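PDB 7BTX: MDM10 isoform 1 from Saccharomyces cerevisiae, which helps tether the endoplasmic reticulum to mitochondria as part of the ERMES complex and takes part in late assembly steps of the outer-membrane TOM translocase. Local coordinates for residues Y4-V8 against L141-R145; V181-Y185 against W197-T201. All blocks are in the same frame, centred on the assembly; numbering follows the deposited sequence.

Contact 1 (Y4-V8 against L141-R145)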
loop_
_atom_site.group_PDB
_atom_site.type_symbol
_atom_site.label_atom_id
_atom_site.label_comp_id
_atom_site.label_asym_id
_atom_site.label_seq_id
_atom_site.Cartn_x
_atom_site.Cartn_y
_atom_site.Cartn_z
ATOM N N TYR D 4 -6.375 -9.165 23.970
ATOM C CA TYR D 4 -6.883 -10.509 24.211
ATOM C C TYR D 4 -6.126 -11.200 25.334
ATOM O O TYR D 4 -6.684 -12.059 26.023
ATOM C CB TYR D 4 -6.812 -11.350 22.943
ATOM C CG TYR D 4 -7.762 -12.521 22.962
ATOM C CD1 TYR D 4 -9.136 -12.320 22.948
ATOM C CD2 TYR D 4 -7.289 -13.827 23.014
ATOM C CE1 TYR D 4 -10.015 -13.384 22.971
ATOM C CE2 TYR D 4 -8.161 -14.903 23.036
ATOM C CZ TYR D 4 -9.524 -14.673 23.016
ATOM O OH TYR D 4 -10.405 -15.728 23.036
ATOM N N MET D 5 -4.857 -10.843 25.532
ATOM C CA MET D 5 -4.052 -11.495 26.561
ATOM C C MET D 5 -4.510 -11.098 27.957
ATOM O O MET D 5 -4.307 -11.844 28.919
ATOM C CB MET D 5 -2.579 -11.150 26.362
ATOM C CG MET D 5 -1.612 -12.156 26.943
ATOM S SD MET D 5 -0.038 -11.424 27.422
ATOM C CE MET D 5 0.844 -11.368 25.875
ATOM N N ASP D 6 -5.139 -9.929 28.090
ATOM C CA ASP D 6 -5.580 -9.463 29.398
ATOM C C ASP D 6 -6.993 -9.911 29.730
ATOM O O ASP D 6 -7.422 -9.761 30.877
ATOM C CB ASP D 6 -5.493 -7.941 29.479
ATOM C CG ASP D 6 -4.160 -7.409 29.006
ATOM O OD1 ASP D 6 -3.117 -7.898 29.487
ATOM O OD2 ASP D 6 -4.155 -6.497 28.157
ATOM N N GLN D 7 -7.738 -10.440 28.760
ATOM C CA GLN D 7 -9.029 -11.032 29.093
ATOM C C GLN D 7 -8.948 -12.547 29.174
ATOM O O GLN D 7 -9.842 -13.177 29.744
ATOM C CB GLN D 7 -10.102 -10.601 28.093
ATOM C CG GLN D 7 -9.708 -10.688 26.636
ATOM C CD GLN D 7 -10.695 -9.973 25.731
ATOM O OE1 GLN D 7 -11.833 -9.720 26.120
ATOM N NE2 GLN D 7 -10.261 -9.631 24.525
ATOM N N VAL D 8 -7.904 -13.147 28.601
ATOM C CA VAL D 8 -7.537 -14.510 28.972
ATOM C C VAL D 8 -7.059 -14.534 30.415
ATOM O O VAL D 8 -7.416 -15.428 31.193
ATOM C CB VAL D 8 -6.462 -15.053 28.007
ATOM C CG1 VAL D 8 -5.902 -16.358 28.500
ATOM C CG2 VAL D 8 -7.028 -15.252 26.630
ATOM N N LEU D 141 -1.999 -22.084 33.014
ATOM C CA LEU D 141 -2.522 -21.568 31.757
ATOM C C LEU D 141 -1.367 -21.415 30.793
ATOM O O LEU D 141 -0.327 -20.865 31.156
ATOM C CB LEU D 141 -3.252 -20.237 31.947
ATOM C CG LEU D 141 -3.925 -19.604 30.728
ATOM C CD1 LEU D 141 -5.215 -19.004 31.132
ATOM C CD2 LEU D 141 -3.080 -18.500 30.136
ATOM N N TYR D 142 -1.550 -21.900 29.576
ATOM C CA TYR D 142 -0.601 -21.696 28.499
ATOM C C TYR D 142 -1.307 -20.998 27.352
ATOM O O TYR D 142 -2.368 -21.427 26.903
ATOM C CB TYR D 142 -0.004 -23.019 28.031
ATOM C CG TYR D 142 0.741 -23.745 29.116
ATOM C CD1 TYR D 142 0.104 -24.683 29.915
ATOM C CD2 TYR D 142 2.077 -23.481 29.352
ATOM C CE1 TYR D 142 0.778 -25.334 30.912
ATOM C CE2 TYR D 142 2.759 -24.133 30.343
ATOM C CZ TYR D 142 2.106 -25.055 31.119
ATOM O OH TYR D 142 2.792 -25.704 32.111
ATOM N N TYR D 143 -0.717 -19.903 26.895
ATOM C CA TYR D 143 -1.342 -19.094 25.861
ATOM C C TYR D 143 -0.252 -18.621 24.923
ATOM O O TYR D 143 0.808 -18.199 25.381
ATOM C CB TYR D 143 -2.093 -17.912 26.467
ATOM C CG TYR D 143 -2.525 -16.867 25.469
ATOM C CD1 TYR D 143 -3.642 -17.062 24.672
ATOM C CD2 TYR D 143 -1.826 -15.676 25.337
ATOM C CE1 TYR D 143 -4.039 -16.114 23.765
ATOM C CE2 TYR D 143 -2.211 -14.729 24.430
ATOM C CZ TYR D 143 -3.319 -14.951 23.652
ATOM O OH TYR D 143 -3.701 -13.992 22.756
ATOM N N GLY D 144 -0.507 -18.698 23.623
ATOM C CA GLY D 144 0.390 -18.142 22.640
ATOM C C GLY D 144 -0.410 -17.658 21.451
ATOM O O GLY D 144 -1.510 -18.129 21.191
ATOM N N ARG D 145 0.160 -16.703 20.732
ATOM C CA ARG D 145 -0.541 -16.127 19.598
ATOM C C ARG D 145 0.451 -15.554 18.601
ATOM O O ARG D 145 1.357 -14.817 18.982
ATOM C CB ARG D 145 -1.502 -15.039 20.057
ATOM C CG ARG D 145 -2.221 -14.358 18.941
ATOM C CD ARG D 145 -2.973 -13.189 19.458
ATOM N NE ARG D 145 -4.383 -13.480 19.621
ATOM C CZ ARG D 145 -5.306 -12.547 19.784
ATOM N NH1 ARG D 145 -4.959 -11.274 19.798
ATOM N NH2 ARG D 145 -6.573 -12.888 19.924
#
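In this outer-membrane beta-barrel the first turn of the N-terminal helix 5-16 packs against side chains that strand 140-147 sends into the barrel interior. Leu141, Tyr143 and Arg145 lie on that inner face, whereas Tyr142 points the other way. Tyr143, with a t chi1, has the largest area covered in the contact: Met5 CG lies 3.6 Å from Tyr143 CE2, and Val8 CG2 is 4.2 Å from Tyr143 CE1. Met5 is extended through chi1 and chi2 (both t) before its methyl turns at chi3 (m). Val8, also t, uses its other methyl on the strand's start, with CG1 3.8 Å from Leu141 CD1. No hydrogen bond crosses the interface; the Tyr143 hydroxyl bonds to Glu154 on strand 152-162, and Arg145 to Ser72 and Tyr147. Arg145 stretches along t, t before bending at chi3, which carries its guanidinium to the Tyr4 ring. There Arg145 NH2 comes within 3.3 Å of Tyr4 CG, while Tyr143 OH meets the ring's edge, 3.6 Å from Tyr4 CD2.

Contact 2 (V181-Y185 against W197-T201)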
loop_
_atom_site.group_PDB
_atom_site.type_symbol
_atom_site.label_atom_id
_atom_site.label_comp_id
_atom_site.label_asym_id
_atom_site.label_seq_id
_atom_site.Cartn_x
_atom_site.Cartn_y
_atom_site.Cartn_z
ATOM N N VAL D 181 10.633 -8.868 24.336
ATOM C CA VAL D 181 10.375 -8.470 25.715
ATOM C C VAL D 181 9.848 -9.666 26.490
ATOM O O VAL D 181 8.849 -10.273 26.099
ATOM C CB VAL D 181 9.384 -7.295 25.770
ATOM C CG1 VAL D 181 8.855 -7.105 27.169
ATOM C CG2 VAL D 181 10.044 -6.029 25.298
ATOM N N LEU D 182 10.503 -10.012 27.593
ATOM C CA LEU D 182 10.138 -11.180 28.383
ATOM C C LEU D 182 10.084 -10.789 29.849
ATOM O O LEU D 182 11.128 -10.584 30.472
ATOM C CB LEU D 182 11.142 -12.308 28.168
ATOM C CG LEU D 182 10.828 -13.612 28.879
ATOM C CD1 LEU D 182 9.571 -14.207 28.301
ATOM C CD2 LEU D 182 11.995 -14.559 28.724
ATOM N N THR D 183 8.877 -10.697 30.401
ATOM C CA THR D 183 8.672 -10.202 31.753
ATOM C C THR D 183 8.094 -11.289 32.647
ATOM O O THR D 183 7.262 -12.088 32.219
ATOM C CB THR D 183 7.736 -9.002 31.776
ATOM O OG1 THR D 183 6.400 -9.456 31.580
ATOM C CG2 THR D 183 8.073 -8.031 30.680
ATOM N N CYS D 184 8.533 -11.295 33.903
ATOM C CA CYS D 184 8.095 -12.251 34.907
ATOM C C CYS D 184 7.295 -11.548 35.995
ATOM O O CYS D 184 7.559 -10.398 36.342
ATOM C CB CYS D 184 9.290 -12.969 35.534
ATOM S SG CYS D 184 10.266 -13.937 34.384
ATOM N N TYR D 185 6.309 -12.254 36.542
ATOM C CA TYR D 185 5.450 -11.712 37.595
ATOM C C TYR D 185 5.331 -12.771 38.679
ATOM O O TYR D 185 4.567 -13.725 38.531
ATOM C CB TYR D 185 4.060 -11.337 37.091
ATOM C CG TYR D 185 3.989 -10.260 36.043
ATOM C CD1 TYR D 185 4.267 -10.538 34.717
ATOM C CD2 TYR D 185 3.603 -8.975 36.376
ATOM C CE1 TYR D 185 4.194 -9.568 33.764
ATOM C CE2 TYR D 185 3.530 -7.990 35.422
ATOM C CZ TYR D 185 3.829 -8.297 34.115
ATOM O OH TYR D 185 3.758 -7.331 33.144
ATOM N N TRP D 197 6.254 -9.122 42.666
ATOM C CA TRP D 197 7.646 -8.865 42.280
ATOM C C TRP D 197 7.760 -9.013 40.771
ATOM O O TRP D 197 7.752 -10.121 40.240
ATOM C CB TRP D 197 8.589 -9.799 42.998
ATOM C CG TRP D 197 8.743 -9.492 44.430
ATOM C CD1 TRP D 197 9.703 -8.720 45.002
ATOM C CD2 TRP D 197 7.904 -9.947 45.491
ATOM N NE1 TRP D 197 9.517 -8.667 46.358
ATOM C CE2 TRP D 197 8.417 -9.413 46.682
ATOM C CE3 TRP D 197 6.768 -10.755 45.548
ATOM C CZ2 TRP D 197 7.834 -9.661 47.915
ATOM C CZ3 TRP D 197 6.192 -10.998 46.771
ATOM C CH2 TRP D 197 6.723 -10.455 47.937
ATOM N N ILE D 198 7.878 -7.894 40.081
ATOM C CA ILE D 198 7.917 -7.898 38.626
ATOM C C ILE D 198 9.352 -7.712 38.164
ATOM O O ILE D 198 10.036 -6.777 38.587
ATOM C CB ILE D 198 7.008 -6.798 38.059
ATOM C CG1 ILE D 198 5.586 -6.962 38.578
ATOM C CG2 ILE D 198 7.019 -6.825 36.550
ATOM C CD1 ILE D 198 5.179 -5.941 39.594
ATOM N N PHE D 199 9.815 -8.603 37.300
ATOM C CA PHE D 199 11.072 -8.429 36.590
ATOM C C PHE D 199 10.765 -8.422 35.106
ATOM O O PHE D 199 9.950 -9.218 34.640
ATOM C CB PHE D 199 12.068 -9.539 36.921
ATOM C CG PHE D 199 13.317 -9.494 36.091
ATOM C CD1 PHE D 199 14.274 -8.522 36.316
ATOM C CD2 PHE D 199 13.535 -10.422 35.088
ATOM C CE1 PHE D 199 15.423 -8.473 35.555
ATOM C CE2 PHE D 199 14.684 -10.379 34.325
ATOM C CZ PHE D 199 15.628 -9.405 34.561
ATOM N N SER D 200 11.410 -7.533 34.370
ATOM C CA SER D 200 11.171 -7.392 32.945
ATOM C C SER D 200 12.488 -7.516 32.195
ATOM O O SER D 200 13.531 -7.812 32.771
ATOM C CB SER D 200 10.492 -6.059 32.643
ATOM O OG SER D 200 10.564 -5.770 31.261
ATOM N N THR D 201 12.430 -7.293 30.888
ATOM C CA THR D 201 13.638 -7.217 30.080
ATOM C C THR D 201 13.536 -6.000 29.160
ATOM O O THR D 201 14.078 -5.988 28.050
ATOM C CB THR D 201 13.850 -8.526 29.302
ATOM O OG1 THR D 201 13.492 -9.624 30.143
ATOM C CG2 THR D 201 15.325 -8.746 28.976
#
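Strands 179-189 and 194-199 form an antiparallel beta hairpin, and this contact covers the part where their pairing gives way to a loop after Phe199. The axes of the two short strand segments come within 4.8 Å and run at 169° to each other.

Backbone hydrogen bonds define the register. Cys184 and Phe199 are a hydrogen-bonded pair: Cys184 N donates to Phe199 O at 2.6 Å, and Phe199 N returns a bond to Cys184 O at 3.0 Å. Tyr185 and Ile198 follow as a non-hydrogen-bonded pair, their CA atoms 4.7 Å apart. Two CA-H...O contacts supplement this pairing, from Thr183 CA to Phe199 O (3.3 Å) and from Ile198 CA to Cys184 O (3.4 Å).

Beyond the strand end a side chain continues the link: Thr201 OG1 donates to Leu182 O over 2.6 Å.

Apolar packing is confined to Tyr185 and Ile198 in this contact. The Tyr185 ring folds back over its neighbour, so that Ile198 CG2 makes a CH-pi contact 4.2 Å from the ring centroid, and Ile198 CG1 lies 3.6 Å from Tyr185 CD2. In a separate van der Waals contact, Thr183 CG2 approaches Ser200 OG at 3.4 Å; that hydroxyl is hydrogen-bonded to Ser202 N. Cys184 and Phe199 occupy the opposite face.

Strand 165-174 flanks 179-189 on its other edge, bonding to Val181, Thr183 and Tyr185. Arg209 of strand 209-211 touches Tyr185 and Ile198, and the Sorting assembly machinery 37 kDa subunit packs on Thr183 and Tyr185.

Overall arrangement
The two contacts follow each other along the chain: contact 1 closes at strand 140-147 before contact 2 opens on strand 179-189. Their centres are 16 Å apart and their nearest atoms about 8 Å, so they do not touch. Both nevertheless reach the same sheet of the barrel wall, where strands 152-162 and 165-174 lie between 140-147 and 179-189. Their roles in the fold differ. Contact 1 brings the chain's N-terminal helix, remote in sequence, onto the wall's inner side, whereas contact 2 joins neighbouring strands within the wall itself. Lys170 lies between them, touched by Met5 of contact 1 and Thr183 of contact 2.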